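Local structure of concanavalin A-like lectin protein kinase family protein (Theobroma cacao, 6CTH) at residues G26-Y32 against A44-S49; A123-L127 against I280-I284; V200-G204 against V265-H271. The protein is probably a plant receptor-type protein kinase that transfers phosphate to protein substrates, seen here as a kinase domain bound to an oxindole inhibitor and magnesium. One frame throughout, in Å; residues are numbered along the deposited sequence. Where two conformers were deposited one is given.

Contact 1: G26-Y32 against A44-S49; sequences GGFGSVY and AVKKVS. With FE7 (N-{(3Z)-2-oxo-3-[phenyl({4-[(piperidin-1-yl)methyl]phenyl}amino)methylidene]-2,3-dihydro-1H-indol-5-yl}ethanesulfonamide), chain B.
Phe28, in the glycine-rich loop of the protein kinase fold, meets Lys46 of the beta hairpin 29-36/41-48 that follows. The ring of Phe28 comes back toward strand 41-48, and the extended chain of Lys46 crosses it at about a right angle. Lys46 NZ lies over one ring face, 3.6 Å from the Phe28 centroid, as a cation-pi contact. Lys46 CE stands over the same face as a CH-pi contact. At the ring's edge Val48 CG2 packs in plane, 3.8 Å from Phe28 CE1. A chi1 of 56° places CG of Phe28 between its backbone N and carbonyl carbon, and this brings the ring to Lys46. Leu89, Glu58, Glu62 and Asp159 also border the ring.

Val31 lies on the same face of the hairpin as Lys46. Its CB touches inhibitor atom C12, while Ala44 CB comes to 3.3 Å from N1 of the inhibitor.

The pairing is looser toward the loop, around partly exposed Ser30 and Lys47. Lys47 N still donates to Ser30 O at 2.9 Å, but a water enters beside it, donating to Lys47 O and accepting weakly from Ser30 N. Ser30 OG is hydrogen-bonded to Glu25 OE1. Val45 and Tyr32, on the same face, are packed against Phe17. There Tyr32 N donates to Val45 O at 2.7 Å, and Val45 N returns the bond to Tyr32 O at 2.8 Å, with an N-H...O angle of 170°.

Contact 2: A123-L127 against I280-I284; sequences ASALL and IRQVI
Ala123 O is held by its own helix and covered by the other one. It accepts the helical bond from Leu127 N at 2.9 Å. From the facing helix Ile280 CG1 closes to 3.5 Å of Ala123 O, and Ile284 CD1 also packs against this oxygen. The carbonyl is therefore satisfied within its helix and roofed by carbon across the contact. Nothing polar bridges the two segments, so the joint is made of side-chain packing.

The segment axes run roughly antiparallel, at 151°, with a closest approach of 9.4 Å. The small Ala123 makes room for both isoleucines. Its CB meets Ile284 CG1 at 3.6 Å, and Ile280 CD1 is a little farther off. Ile280 spreads its branches over the partner helix. CG1 is anti to its backbone N (chi1 -167°) and runs between Ala123 and Leu126, where it lies 3.8 Å from Leu126 CB. CG2 goes the other way, to 3.5 Å from Leu127 CA.

Leu127 reaches across at the outer side. Its CD2 meets Ile284 CD1 at 3.9 Å, the two side chains crossing at about a right angle. In the conformer given, its CD1 lies over one face of the Arg281 guanidinium. Arg281 is exposed and has a second deposited conformer, so this contact is uncertain.

Inward, Ala123 and Leu126 also touch Phe203 of helix 196-212, as does Val283. The contact joins the long helix 112-132, helix E in kinase nomenclature, to helix 280-287, which follows helix 256-269. The arrangement is plain apolar helix packing in the C-terminal lobe of the protein kinase fold.

Contact 3: V200-G204 against V265-H271; sequences VYSFG and VGLWCAH
Gly204 lets two roughly antiparallel helices come close: its CA is 4.0 Å from Gly266 CA, and the short axes approach to 7.6 Å at 145°. A side chain on Gly204 would run into Gly266 O and Cys269 CB. Cys269 fills the groove beside it. Its CB lies 3.4 Å from Gly204 CA and as near to Val200 O. With chi1 -73° its SG swings beside the backbone N and away from the carbonyl carbon, and meets Val200 CG1 at 3.6 Å. The same sulfur lies at the edge of the Phe203 ring, 5.1 Å from the centroid, in a sulfur-aromatic contact. Val265 CG1 is at that ring's edge too.

Tyr201 takes the other flank, where helix 256-269 ends. Its CA makes a CA-H...O contact of 3.3 Å with Cys269 O. Its CE2 reaches 3.4 Å from Ala270 O and also touches Ala270 CB.

Val200 to Gly204 belong to helix 196-212, the central helix F of the kinase C-terminal lobe. Val283 of helix 280-287 packs on Val265. Phe203 also reaches Val119 and Leu122 of helix 112-132, and Leu267 faces helix 229-238.

In the fold
All three contacts belong to one kinase domain, but to different lobes. Contact 1 is in the N-terminal lobe, its centre 28 and 29 Å from those of contacts 2 and 3, across the chain's centre. It is partly buried and mixes strand hydrogen bonds, a cation-pi contact and inhibitor binding. Contacts 2 and 3 are apolar helix packing in the C-terminal lobe, with centres 12 Å apart. Contact 3 is buried and brings its helices close at a glycine. Contact 2 is partly buried, with exposed Arg281 at its outer side. They share no helix, but helix 280-287 follows helix 256-269 in the chain. They touch where Val283 CG2 lies 3.5 Å from Cys269 SG.

Contact 1: G26-Y32 against A44-S49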
ATOM      1  N   GLY A  26       3.050  12.843   1.695  1.00 39.47           N
ATOM      2  CA  GLY A  26       3.168  11.568   2.407  1.00 41.57           C
ATOM      3  C   GLY A  26       2.075  11.470   3.457  1.00 43.84           C
ATOM      4  O   GLY A  26       1.188  12.367   3.574  1.00 45.47           O
ATOM      5  N   GLY A  27       2.103  10.399   4.231  1.00 43.98           N
ATOM      6  CA  GLY A  27       1.080  10.197   5.239  1.00 44.54           C
ATOM      7  C   GLY A  27       1.040  11.193   6.386  1.00 44.51           C
ATOM      8  O   GLY A  27      -0.009  11.428   6.980  1.00 44.22           O
ATOM      9  N   PHE A  28       2.184  11.757   6.735  1.00 43.34           N
ATOM     10  CA  PHE A  28       2.288  12.639   7.896  1.00 43.75           C
ATOM     11  C   PHE A  28       3.332  13.726   7.633  1.00 44.91           C
ATOM     12  O   PHE A  28       4.044  14.184   8.558  1.00 45.88           O
ATOM     13  CB  PHE A  28       2.539  11.805   9.175  1.00 44.10           C
ATOM     14  CG  PHE A  28       3.755  10.894   9.107  1.00 43.84           C
ATOM     15  CD1 PHE A  28       5.022  11.359   9.476  1.00 44.31           C
ATOM     16  CD2 PHE A  28       3.629   9.552   8.714  1.00 44.17           C
ATOM     17  CE1 PHE A  28       6.137  10.518   9.432  1.00 43.30           C
ATOM     18  CE2 PHE A  28       4.739   8.701   8.684  1.00 42.83           C
ATOM     19  CZ  PHE A  28       5.996   9.187   9.039  1.00 43.59           C
ATOM     20  N   GLY A  29       3.361  14.201   6.376  1.00 43.49           N
ATOM     21  CA  GLY A  29       4.243  15.299   5.957  1.00 43.14           C
ATOM     22  C   GLY A  29       4.380  15.341   4.437  1.00 41.27           C
ATOM     23  O   GLY A  29       3.981  14.414   3.730  1.00 45.02           O
ATOM     24  N   SER A  30       4.898  16.429   3.933  1.00 38.65           N
ATOM     25  CA  SER A  30       5.199  16.578   2.520  1.00 36.96           C
ATOM     26  C   SER A  30       6.545  15.934   2.210  1.00 35.90           C
ATOM     27  O   SER A  30       7.467  15.992   3.030  1.00 36.38           O
ATOM     28  CB  SER A  30       5.281  18.056   2.168  1.00 38.96           C
ATOM     29  OG  SER A  30       3.969  18.626   2.221  1.00 40.48           O
ATOM     30  N   VAL A  31       6.682  15.408   1.006  1.00 34.68           N
ATOM     31  CA  VAL A  31       7.960  14.821   0.565  1.00 34.27           C
ATOM     32  C   VAL A  31       8.564  15.689  -0.541  1.00 35.24           C
ATOM     33  O   VAL A  31       7.868  16.063  -1.517  1.00 34.68           O
ATOM     34  CB  VAL A  31       7.744  13.395   0.051  1.00 33.30           C
ATOM     35  CG1 VAL A  31       9.072  12.721  -0.301  1.00 33.35           C
ATOM     36  CG2 VAL A  31       6.973  12.567   1.088  1.00 32.79           C
ATOM     37  N   TYR A  32       9.863  15.959  -0.411  1.00 34.27           N
ATOM     38  CA  TYR A  32      10.619  16.829  -1.328  1.00 36.79           C
ATOM     39  C   TYR A  32      11.757  16.093  -1.985  1.00 38.07           C
ATOM     40  O   TYR A  32      12.396  15.272  -1.318  1.00 37.92           O
ATOM     41  CB  TYR A  32      11.171  18.025  -0.569  1.00 36.62           C
ATOM     42  CG  TYR A  32      10.078  18.921  -0.013  1.00 37.96           C
ATOM     43  CD1 TYR A  32       9.456  18.612   1.193  1.00 38.54           C
ATOM     44  CD2 TYR A  32       9.669  20.073  -0.690  1.00 38.19           C
ATOM     45  CE1 TYR A  32       8.448  19.399   1.710  1.00 39.46           C
ATOM     46  CE2 TYR A  32       8.646  20.848  -0.191  1.00 39.43           C
ATOM     47  CZ  TYR A  32       8.061  20.528   1.024  1.00 39.92           C
ATOM     48  OH  TYR A  32       7.055  21.284   1.564  1.00 41.80           O
ATOM     49  N   ALA A  44      14.781  11.481  -1.493  1.00 35.94           N
ATOM     50  CA  ALA A  44      13.432  11.958  -1.154  1.00 35.42           C
ATOM     51  C   ALA A  44      13.412  12.267   0.333  1.00 35.35           C
ATOM     52  O   ALA A  44      13.772  11.415   1.154  1.00 35.40           O
ATOM     53  CB  ALA A  44      12.398  10.914  -1.501  1.00 35.26           C
ATOM     54  N   VAL A  45      13.026  13.489   0.691  1.00 33.78           N
ATOM     55  CA  VAL A  45      13.077  13.944   2.066  1.00 34.49           C
ATOM     56  C   VAL A  45      11.638  14.214   2.483  1.00 36.78           C
ATOM     57  O   VAL A  45      10.984  15.060   1.874  1.00 34.55           O
ATOM     58  CB  VAL A  45      13.893  15.225   2.195  1.00 36.02           C
ATOM     59  CG1 VAL A  45      13.931  15.734   3.635  1.00 36.32           C
ATOM     60  CG2 VAL A  45      15.313  15.007   1.657  1.00 36.59           C
ATOM     61  N   LYS A  46      11.178  13.516   3.512  1.00 37.94           N
ATOM     62  CA  LYS A  46       9.884  13.774   4.127  1.00 40.35           C
ATOM     63  C   LYS A  46      10.039  14.691   5.331  1.00 41.89           C
ATOM     64  O   LYS A  46      10.735  14.364   6.297  1.00 43.41           O
ATOM     65  CB  LYS A  46       9.240  12.459   4.530  1.00 41.83           C
ATOM     66  CG  LYS A  46       7.851  12.637   5.135  1.00 43.41           C
ATOM     67  CD  LYS A  46       7.109  11.326   5.249  1.00 44.51           C
ATOM     68  CE  LYS A  46       5.650  11.560   5.625  1.00 46.50           C
ATOM     69  NZ  LYS A  46       4.928  10.282   5.520  1.00 48.30           N
ATOM     70  N   LYS A  47       9.393  15.860   5.252  1.00 41.44           N
ATOM     71  CA  LYS A  47       9.346  16.821   6.317  1.00 42.22           C
ATOM     72  C   LYS A  47       8.071  16.609   7.122  1.00 41.67           C
ATOM     73  O   LYS A  47       6.959  16.790   6.602  1.00 40.01           O
ATOM     74  CB  LYS A  47       9.359  18.220   5.721  1.00 45.06           C
ATOM     75  CG  LYS A  47       9.420  19.321   6.761  1.00 47.88           C
ATOM     76  CD  LYS A  47       9.705  20.634   6.064  1.00 49.92           C
ATOM     77  CE  LYS A  47       9.903  21.746   7.083  1.00 53.81           C
ATOM     78  NZ  LYS A  47       8.629  22.158   7.740  1.00 54.95           N
ATOM     79  N   VAL A  48       8.227  16.225   8.379  1.00 45.63           N
ATOM     80  CA  VAL A  48       7.098  15.872   9.205  1.00 46.88           C
ATOM     81  C   VAL A  48       6.319  17.102   9.621  1.00 49.93           C
ATOM     82  O   VAL A  48       6.870  18.171   9.883  1.00 48.21           O
ATOM     83  CB  VAL A  48       7.539  15.063  10.423  1.00 47.18           C
ATOM     84  CG1 VAL A  48       6.423  14.861  11.431  1.00 47.58           C
ATOM     85  CG2 VAL A  48       8.116  13.726   9.947  1.00 46.26           C
ATOM     86  N   SER A  49       5.013  16.912   9.608  1.00 53.20           N
ATOM     87  CA  SER A  49       4.048  17.916   9.968  1.00 56.96           C
ATOM     88  C   SER A  49       3.870  17.839  11.496  1.00 61.29           C
ATOM     89  O   SER A  49       3.520  16.779  12.028  1.00 61.30           O
ATOM     90  CB  SER A  49       2.729  17.612   9.239  1.00 57.25           C
ATOM     91  OG  SER A  49       1.692  18.408   9.770  1.00 57.79           O
TER
HETATM   92  C4  FE7 B 601       8.593   8.679  -1.786  1.00 27.91           C
HETATM   93  C14 FE7 B 601       3.976  10.828  -2.747  1.00 31.36           C
HETATM   94  C5  FE7 B 601       9.815   8.095  -1.406  1.00 28.83           C
HETATM   95  C6  FE7 B 601       9.988   7.513  -0.162  1.00 29.23           C
HETATM   96  C11 FE7 B 601       6.545  10.210  -3.611  1.00 30.13           C
HETATM   97  C7  FE7 B 601       8.919   7.484   0.714  1.00 30.73           C
HETATM   98  C8  FE7 B 601      10.162   8.844  -3.514  1.00 28.75           C
HETATM   99  C9  FE7 B 601       8.769   9.192  -3.135  1.00 29.68           C
HETATM  100  C10 FE7 B 601       7.912   9.828  -4.007  1.00 28.69           C
HETATM  101  C12 FE7 B 601       6.338  11.192  -2.650  1.00 30.26           C
HETATM  102  C13 FE7 B 601       5.059  11.494  -2.221  1.00 33.97           C
HETATM  103  N1  FE7 B 601      10.711   8.205  -2.454  1.00 29.07           N
HETATM  104  N2  FE7 B 601       8.316  10.011  -5.272  1.00 30.88           N
HETATM  105  C3  FE7 B 601       7.521   8.623  -0.897  1.00 29.27           C
HETATM  106  N3  FE7 B 601       6.705  13.866 -10.171  1.00 51.39           N
HETATM  107  O2  FE7 B 601      10.727   9.086  -4.573  1.00 31.85           O
HETATM  108  C2  FE7 B 601       7.680   7.996   0.340  1.00 31.73           C
HETATM  109  N   FE7 B 601       6.587   7.775   1.228  1.00 36.32           N
HETATM  110  S   FE7 B 601       5.021   8.155   1.074  1.00 38.38           S
HETATM  111  O   FE7 B 601       4.883   9.178   0.088  1.00 39.20           O
HETATM  112  O1  FE7 B 601       4.513   8.374   2.392  1.00 37.85           O
HETATM  113  C1  FE7 B 601       4.451   6.610   0.448  1.00 40.80           C
HETATM  114  C   FE7 B 601       5.106   5.521   1.260  1.00 43.41           C
HETATM  115  C16 FE7 B 601       5.443   9.551  -4.141  1.00 30.70           C
HETATM  116  C15 FE7 B 601       4.168   9.859  -3.706  1.00 33.46           C
HETATM  117  C17 FE7 B 601       7.768  10.669  -6.395  1.00 34.03           C
HETATM  118  C22 FE7 B 601       6.576  11.377  -6.331  1.00 35.17           C
HETATM  119  C21 FE7 B 601       6.057  11.969  -7.469  1.00 35.97           C
HETATM  120  C20 FE7 B 601       6.709  11.867  -8.688  1.00 41.09           C
HETATM  121  C19 FE7 B 601       7.895  11.156  -8.743  1.00 39.04           C
HETATM  122  C18 FE7 B 601       8.426  10.564  -7.612  1.00 36.07           C
HETATM  123  C23 FE7 B 601       6.148  12.529  -9.924  1.00 47.04           C
HETATM  124  C28 FE7 B 601       6.246  14.400 -11.454  1.00 54.34           C
HETATM  125  C27 FE7 B 601       6.890  15.731 -11.761  1.00 57.05           C
HETATM  126  C26 FE7 B 601       6.630  16.732 -10.655  1.00 55.89           C
HETATM  127  C25 FE7 B 601       6.984  16.146  -9.303  1.00 57.39           C
HETATM  128  C24 FE7 B 601       6.328  14.799  -9.107  1.00 53.86           C
HETATM  129  O   HOH W   1       5.366  18.927   6.247  1.00 50.82           O

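Contact 2: A123-L127 against I280-I284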
ATOM      1  N   ALA A 123       2.330  -9.077  -1.716  1.00 27.63           N
ATOM      2  CA  ALA A 123       2.053 -10.258  -0.878  1.00 28.06           C
ATOM      3  C   ALA A 123       3.337 -10.717  -0.152  1.00 28.41           C
ATOM      4  O   ALA A 123       3.299 -11.024   1.037  1.00 28.09           O
ATOM      5  CB  ALA A 123       1.462 -11.391  -1.672  1.00 28.40           C
ATOM      6  N   SER A 124       4.433 -10.677  -0.889  1.00 28.77           N
ATOM      7  CA  SER A 124       5.789 -11.006  -0.330  1.00 29.07           C
ATOM      8  C   SER A 124       6.151 -10.081   0.804  1.00 28.27           C
ATOM      9  O   SER A 124       6.640 -10.517   1.852  1.00 27.71           O
ATOM     10  CB  SER A 124       6.848 -10.998  -1.430  1.00 30.27           C
ATOM     11  OG  SER A 124       6.653 -12.153  -2.255  1.00 33.31           O
ATOM     12  N   ALA A 125       5.914  -8.775   0.610  1.00 27.71           N
ATOM     13  CA  ALA A 125       6.132  -7.814   1.697  1.00 27.65           C
ATOM     14  C   ALA A 125       5.334  -8.154   2.949  1.00 27.29           C
ATOM     15  O   ALA A 125       5.853  -8.115   4.047  1.00 26.53           O
ATOM     16  CB  ALA A 125       5.814  -6.398   1.221  1.00 27.82           C
ATOM     17  N   LEU A 126       4.054  -8.432   2.764  1.00 27.18           N
ATOM     18  CA  LEU A 126       3.174  -8.744   3.866  1.00 27.89           C
ATOM     19  C   LEU A 126       3.588 -10.028   4.583  1.00 27.37           C
ATOM     20  O   LEU A 126       3.487 -10.124   5.784  1.00 26.77           O
ATOM     21  CB  LEU A 126       1.737  -8.826   3.379  1.00 29.47           C
ATOM     22  CG  LEU A 126       0.666  -8.527   4.410  1.00 31.86           C
ATOM     23  CD1 LEU A 126       1.051  -7.354   5.287  1.00 32.93           C
ATOM     24  CD2 LEU A 126      -0.671  -8.273   3.733  1.00 32.03           C
ATOM     25  N   LEU A 127       4.012 -11.018   3.819  1.00 26.90           N
ATOM     26  CA  LEU A 127       4.467 -12.287   4.422  1.00 27.28           C
ATOM     27  C   LEU A 127       5.649 -12.004   5.342  1.00 26.51           C
ATOM     28  O   LEU A 127       5.730 -12.509   6.455  1.00 26.66           O
ATOM     29  CB  LEU A 127       4.859 -13.287   3.358  1.00 27.62           C
ATOM     30  CG  LEU A 127       5.346 -14.639   3.847  1.00 28.40           C
ATOM     31  CD1 LEU A 127       4.281 -15.370   4.619  1.00 28.99           C
ATOM     32  CD2 LEU A 127       5.836 -15.507   2.674  1.00 29.37           C
ATOM     33  N   ILE A 280      -1.616 -14.633   4.591  1.00 31.31           N
ATOM     34  CA  ILE A 280      -0.964 -14.146   3.390  1.00 31.55           C
ATOM     35  C   ILE A 280      -0.168 -15.298   2.707  1.00 31.57           C
ATOM     36  O   ILE A 280      -0.020 -15.304   1.498  1.00 31.53           O
ATOM     37  CB  ILE A 280      -0.102 -12.889   3.648  1.00 32.21           C
ATOM     38  CG1 ILE A 280       0.297 -12.223   2.332  1.00 32.40           C
ATOM     39  CG2 ILE A 280       1.087 -13.206   4.526  1.00 32.52           C
ATOM     40  CD1 ILE A 280      -0.844 -11.590   1.601  1.00 33.23           C
ATOM     41  N   ARG A 281       0.348 -16.244   3.471  0.50 31.67           N
ATOM     42  CA  ARG A 281       1.007 -17.391   2.852  0.50 31.68           C
ATOM     43  C   ARG A 281       0.042 -18.204   1.964  0.50 32.89           C
ATOM     44  O   ARG A 281       0.411 -18.616   0.861  0.50 33.10           O
ATOM     45  CB  ARG A 281       1.689 -18.267   3.908  0.50 31.51           C
ATOM     46  CG  ARG A 281       2.552 -19.341   3.295  0.50 31.20           C
ATOM     47  CD  ARG A 281       3.299 -20.160   4.346  0.50 31.08           C
ATOM     48  NE  ARG A 281       4.091 -19.404   5.327  0.50 30.23           N
ATOM     49  CZ  ARG A 281       5.332 -19.026   5.163  0.50 28.86           C
ATOM     50  NH1 ARG A 281       5.913 -19.200   4.011  0.50 28.31           N
ATOM     51  NH2 ARG A 281       5.925 -18.386   6.131  0.50 28.84           N
ATOM     52  N   GLN A 282      -1.203 -18.370   2.399  1.00 34.25           N
ATOM     53  CA  GLN A 282      -2.210 -19.075   1.594  1.00 35.29           C
ATOM     54  C   GLN A 282      -2.537 -18.316   0.341  1.00 35.09           C
ATOM     55  O   GLN A 282      -2.747 -18.913  -0.711  1.00 35.55           O
ATOM     56  CB  GLN A 282      -3.480 -19.321   2.389  1.00 36.82           C
ATOM     57  CG  GLN A 282      -3.348 -20.330   3.527  1.00 37.72           C
ATOM     58  CD  GLN A 282      -4.577 -20.382   4.425  1.00 39.44           C
ATOM     59  OE1 GLN A 282      -5.178 -19.364   4.798  1.00 38.19           O
ATOM     60  NE2 GLN A 282      -4.982 -21.604   4.757  1.00 41.49           N
ATOM     61  N   VAL A 283      -2.609 -16.972   0.454  1.00 33.99           N
ATOM     62  CA  VAL A 283      -2.814 -16.116  -0.696  1.00 33.63           C
ATOM     63  C   VAL A 283      -1.732 -16.320  -1.737  1.00 33.10           C
ATOM     64  O   VAL A 283      -2.034 -16.467  -2.910  1.00 32.98           O
ATOM     65  CB  VAL A 283      -2.831 -14.608  -0.251  1.00 33.78           C
ATOM     66  CG1 VAL A 283      -2.685 -13.658  -1.430  1.00 33.65           C
ATOM     67  CG2 VAL A 283      -4.111 -14.320   0.532  1.00 33.83           C
ATOM     68  N   ILE A 284      -0.469 -16.344  -1.305  1.00 32.28           N
ATOM     69  CA  ILE A 284       0.622 -16.482  -2.250  1.00 33.25           C
ATOM     70  C   ILE A 284       0.558 -17.834  -2.976  1.00 34.51           C
ATOM     71  O   ILE A 284       0.785 -17.872  -4.200  1.00 34.23           O
ATOM     72  CB  ILE A 284       2.002 -16.290  -1.580  1.00 33.14           C
ATOM     73  CG1 ILE A 284       2.160 -14.846  -1.115  1.00 32.15           C
ATOM     74  CG2 ILE A 284       3.163 -16.681  -2.506  1.00 33.79           C
ATOM     75  CD1 ILE A 284       3.225 -14.621  -0.068  1.00 32.21           C
TER

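Contact 3: V200-G204 against V265-H271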
ATOM      1  N   VAL A 200      -4.747  -8.148   5.867  1.00 28.08           N
ATOM      2  CA  VAL A 200      -5.124  -8.948   4.692  1.00 28.25           C
ATOM      3  C   VAL A 200      -6.370  -8.305   4.011  1.00 28.67           C
ATOM      4  O   VAL A 200      -6.437  -8.275   2.823  1.00 28.54           O
ATOM      5  CB  VAL A 200      -5.289 -10.454   5.054  1.00 28.78           C
ATOM      6  CG1 VAL A 200      -6.081 -11.209   4.004  1.00 28.91           C
ATOM      7  CG2 VAL A 200      -3.908 -11.061   5.231  1.00 28.77           C
ATOM      8  N   TYR A 201      -7.297  -7.779   4.783  1.00 29.00           N
ATOM      9  CA  TYR A 201      -8.486  -7.062   4.230  1.00 29.30           C
ATOM     10  C   TYR A 201      -8.005  -5.926   3.330  1.00 28.52           C
ATOM     11  O   TYR A 201      -8.394  -5.852   2.151  1.00 28.76           O
ATOM     12  CB  TYR A 201      -9.369  -6.611   5.350  1.00 29.81           C
ATOM     13  CG  TYR A 201     -10.571  -5.825   4.803  1.00 30.50           C
ATOM     14  CD1 TYR A 201     -10.461  -4.491   4.449  1.00 31.02           C
ATOM     15  CD2 TYR A 201     -11.769  -6.478   4.597  1.00 32.06           C
ATOM     16  CE1 TYR A 201     -11.548  -3.822   3.909  1.00 31.46           C
ATOM     17  CE2 TYR A 201     -12.856  -5.819   4.036  1.00 32.75           C
ATOM     18  CZ  TYR A 201     -12.725  -4.507   3.742  1.00 32.85           C
ATOM     19  OH  TYR A 201     -13.829  -3.831   3.186  1.00 34.71           O
ATOM     20  N   SER A 202      -7.084  -5.090   3.832  1.00 28.11           N
ATOM     21  CA  SER A 202      -6.570  -3.975   3.038  1.00 27.63           C
ATOM     22  C   SER A 202      -5.884  -4.476   1.783  1.00 27.76           C
ATOM     23  O   SER A 202      -6.047  -3.915   0.729  1.00 27.09           O
ATOM     24  CB  SER A 202      -5.559  -3.148   3.830  1.00 27.89           C
ATOM     25  OG  SER A 202      -6.076  -2.756   5.099  1.00 28.47           O
ATOM     26  N   PHE A 203      -5.089  -5.552   1.905  1.00 27.63           N
ATOM     27  CA  PHE A 203      -4.462  -6.162   0.728  1.00 28.18           C
ATOM     28  C   PHE A 203      -5.505  -6.574  -0.344  1.00 28.73           C
ATOM     29  O   PHE A 203      -5.282  -6.381  -1.555  1.00 28.90           O
ATOM     30  CB  PHE A 203      -3.620  -7.413   1.173  1.00 28.42           C
ATOM     31  CG  PHE A 203      -3.091  -8.243   0.028  1.00 28.66           C
ATOM     32  CD1 PHE A 203      -1.879  -7.959  -0.548  1.00 28.43           C
ATOM     33  CD2 PHE A 203      -3.838  -9.293  -0.480  1.00 29.21           C
ATOM     34  CE1 PHE A 203      -1.407  -8.701  -1.635  1.00 28.68           C
ATOM     35  CE2 PHE A 203      -3.382 -10.027  -1.567  1.00 29.37           C
ATOM     36  CZ  PHE A 203      -2.156  -9.737  -2.137  1.00 29.03           C
ATOM     37  N   GLY A 204      -6.601  -7.164   0.116  1.00 29.45           N
ATOM     38  CA  GLY A 204      -7.748  -7.590  -0.753  1.00 29.90           C
ATOM     39  C   GLY A 204      -8.269  -6.406  -1.550  1.00 30.42           C
ATOM     40  O   GLY A 204      -8.400  -6.501  -2.773  1.00 31.71           O
ATOM     41  N   VAL A 265      -9.036 -14.080  -5.050  1.00 37.48           N
ATOM     42  CA  VAL A 265      -8.131 -13.803  -3.920  1.00 36.33           C
ATOM     43  C   VAL A 265      -8.514 -12.472  -3.273  1.00 34.66           C
ATOM     44  O   VAL A 265      -8.611 -12.385  -2.063  1.00 34.39           O
ATOM     45  CB  VAL A 265      -6.663 -13.796  -4.401  1.00 36.48           C
ATOM     46  CG1 VAL A 265      -5.740 -13.073  -3.437  1.00 36.98           C
ATOM     47  CG2 VAL A 265      -6.216 -15.234  -4.676  1.00 37.40           C
ATOM     48  N   GLY A 266      -8.751 -11.453  -4.077  1.00 34.18           N
ATOM     49  CA  GLY A 266      -9.157 -10.165  -3.519  1.00 33.74           C
ATOM     50  C   GLY A 266     -10.406 -10.221  -2.655  1.00 33.82           C
ATOM     51  O   GLY A 266     -10.461  -9.659  -1.564  1.00 32.98           O
ATOM     52  N   LEU A 267     -11.444 -10.905  -3.153  1.00 35.17           N
ATOM     53  CA  LEU A 267     -12.693 -11.021  -2.377  1.00 35.07           C
ATOM     54  C   LEU A 267     -12.501 -11.829  -1.103  1.00 34.83           C
ATOM     55  O   LEU A 267     -13.042 -11.512  -0.068  1.00 35.21           O
ATOM     56  CB  LEU A 267     -13.798 -11.633  -3.282  1.00 35.81           C
ATOM     57  CG  LEU A 267     -14.188 -10.828  -4.525  1.00 36.58           C
ATOM     58  CD1 LEU A 267     -15.114 -11.667  -5.379  1.00 38.45           C
ATOM     59  CD2 LEU A 267     -14.820  -9.518  -4.089  1.00 36.48           C
ATOM     60  N   TRP A 268     -11.777 -12.936  -1.197  1.00 35.29           N
ATOM     61  CA  TRP A 268     -11.450 -13.780  -0.040  1.00 35.62           C
ATOM     62  C   TRP A 268     -10.787 -12.980   1.062  1.00 34.61           C
ATOM     63  O   TRP A 268     -11.131 -13.109   2.232  1.00 34.47           O
ATOM     64  CB  TRP A 268     -10.539 -14.890  -0.533  1.00 35.69           C
ATOM     65  CG  TRP A 268     -10.230 -16.048   0.329  1.00 36.63           C
ATOM     66  CD1 TRP A 268     -10.993 -16.578   1.338  1.00 37.68           C
ATOM     67  CD2 TRP A 268      -9.105 -16.931   0.173  1.00 37.60           C
ATOM     68  NE1 TRP A 268     -10.377 -17.719   1.846  1.00 37.81           N
ATOM     69  CE2 TRP A 268      -9.232 -17.959   1.140  1.00 37.74           C
ATOM     70  CE3 TRP A 268      -7.998 -16.946  -0.684  1.00 37.58           C
ATOM     71  CZ2 TRP A 268      -8.288 -18.995   1.284  1.00 38.31           C
ATOM     72  CZ3 TRP A 268      -7.042 -17.989  -0.531  1.00 38.61           C
ATOM     73  CH2 TRP A 268      -7.236 -19.012   0.419  1.00 38.42           C
ATOM     74  N   CYS A 269      -9.836 -12.145   0.655  1.00 34.25           N
ATOM     75  CA  CYS A 269      -9.078 -11.279   1.546  1.00 33.56           C
ATOM     76  C   CYS A 269      -9.990 -10.213   2.114  1.00 33.81           C
ATOM     77  O   CYS A 269      -9.898  -9.893   3.277  1.00 32.56           O
ATOM     78  CB  CYS A 269      -7.894 -10.638   0.813  1.00 32.76           C
ATOM     79  SG  CYS A 269      -6.571 -11.837   0.511  1.00 33.24           S
ATOM     80  N   ALA A 270     -10.924  -9.730   1.290  1.00 33.96           N
ATOM     81  CA  ALA A 270     -11.847  -8.697   1.710  1.00 35.13           C
ATOM     82  C   ALA A 270     -13.133  -9.216   2.325  1.00 35.05           C
ATOM     83  O   ALA A 270     -14.137  -8.478   2.405  1.00 34.97           O
ATOM     84  CB  ALA A 270     -12.124  -7.750   0.544  1.00 35.99           C
ATOM     85  N   HIS A 271     -13.126 -10.442   2.825  1.00 35.76           N
ATOM     86  CA  HIS A 271     -14.328 -10.995   3.426  1.00 36.85           C
ATOM     87  C   HIS A 271     -14.759 -10.169   4.629  1.00 36.27           C
ATOM     88  O   HIS A 271     -13.933  -9.850   5.472  1.00 34.60           O
ATOM     89  CB  HIS A 271     -14.019 -12.409   3.914  1.00 39.02           C
ATOM     90  CG  HIS A 271     -15.056 -13.419   3.547  1.00 41.08           C
ATOM     91  ND1 HIS A 271     -16.338 -13.387   4.048  1.00 42.43           N
ATOM     92  CD2 HIS A 271     -14.997 -14.496   2.731  1.00 44.31           C
ATOM     93  CE1 HIS A 271     -17.026 -14.397   3.552  1.00 42.72           C
ATOM     94  NE2 HIS A 271     -16.236 -15.085   2.749  1.00 44.48           N
TER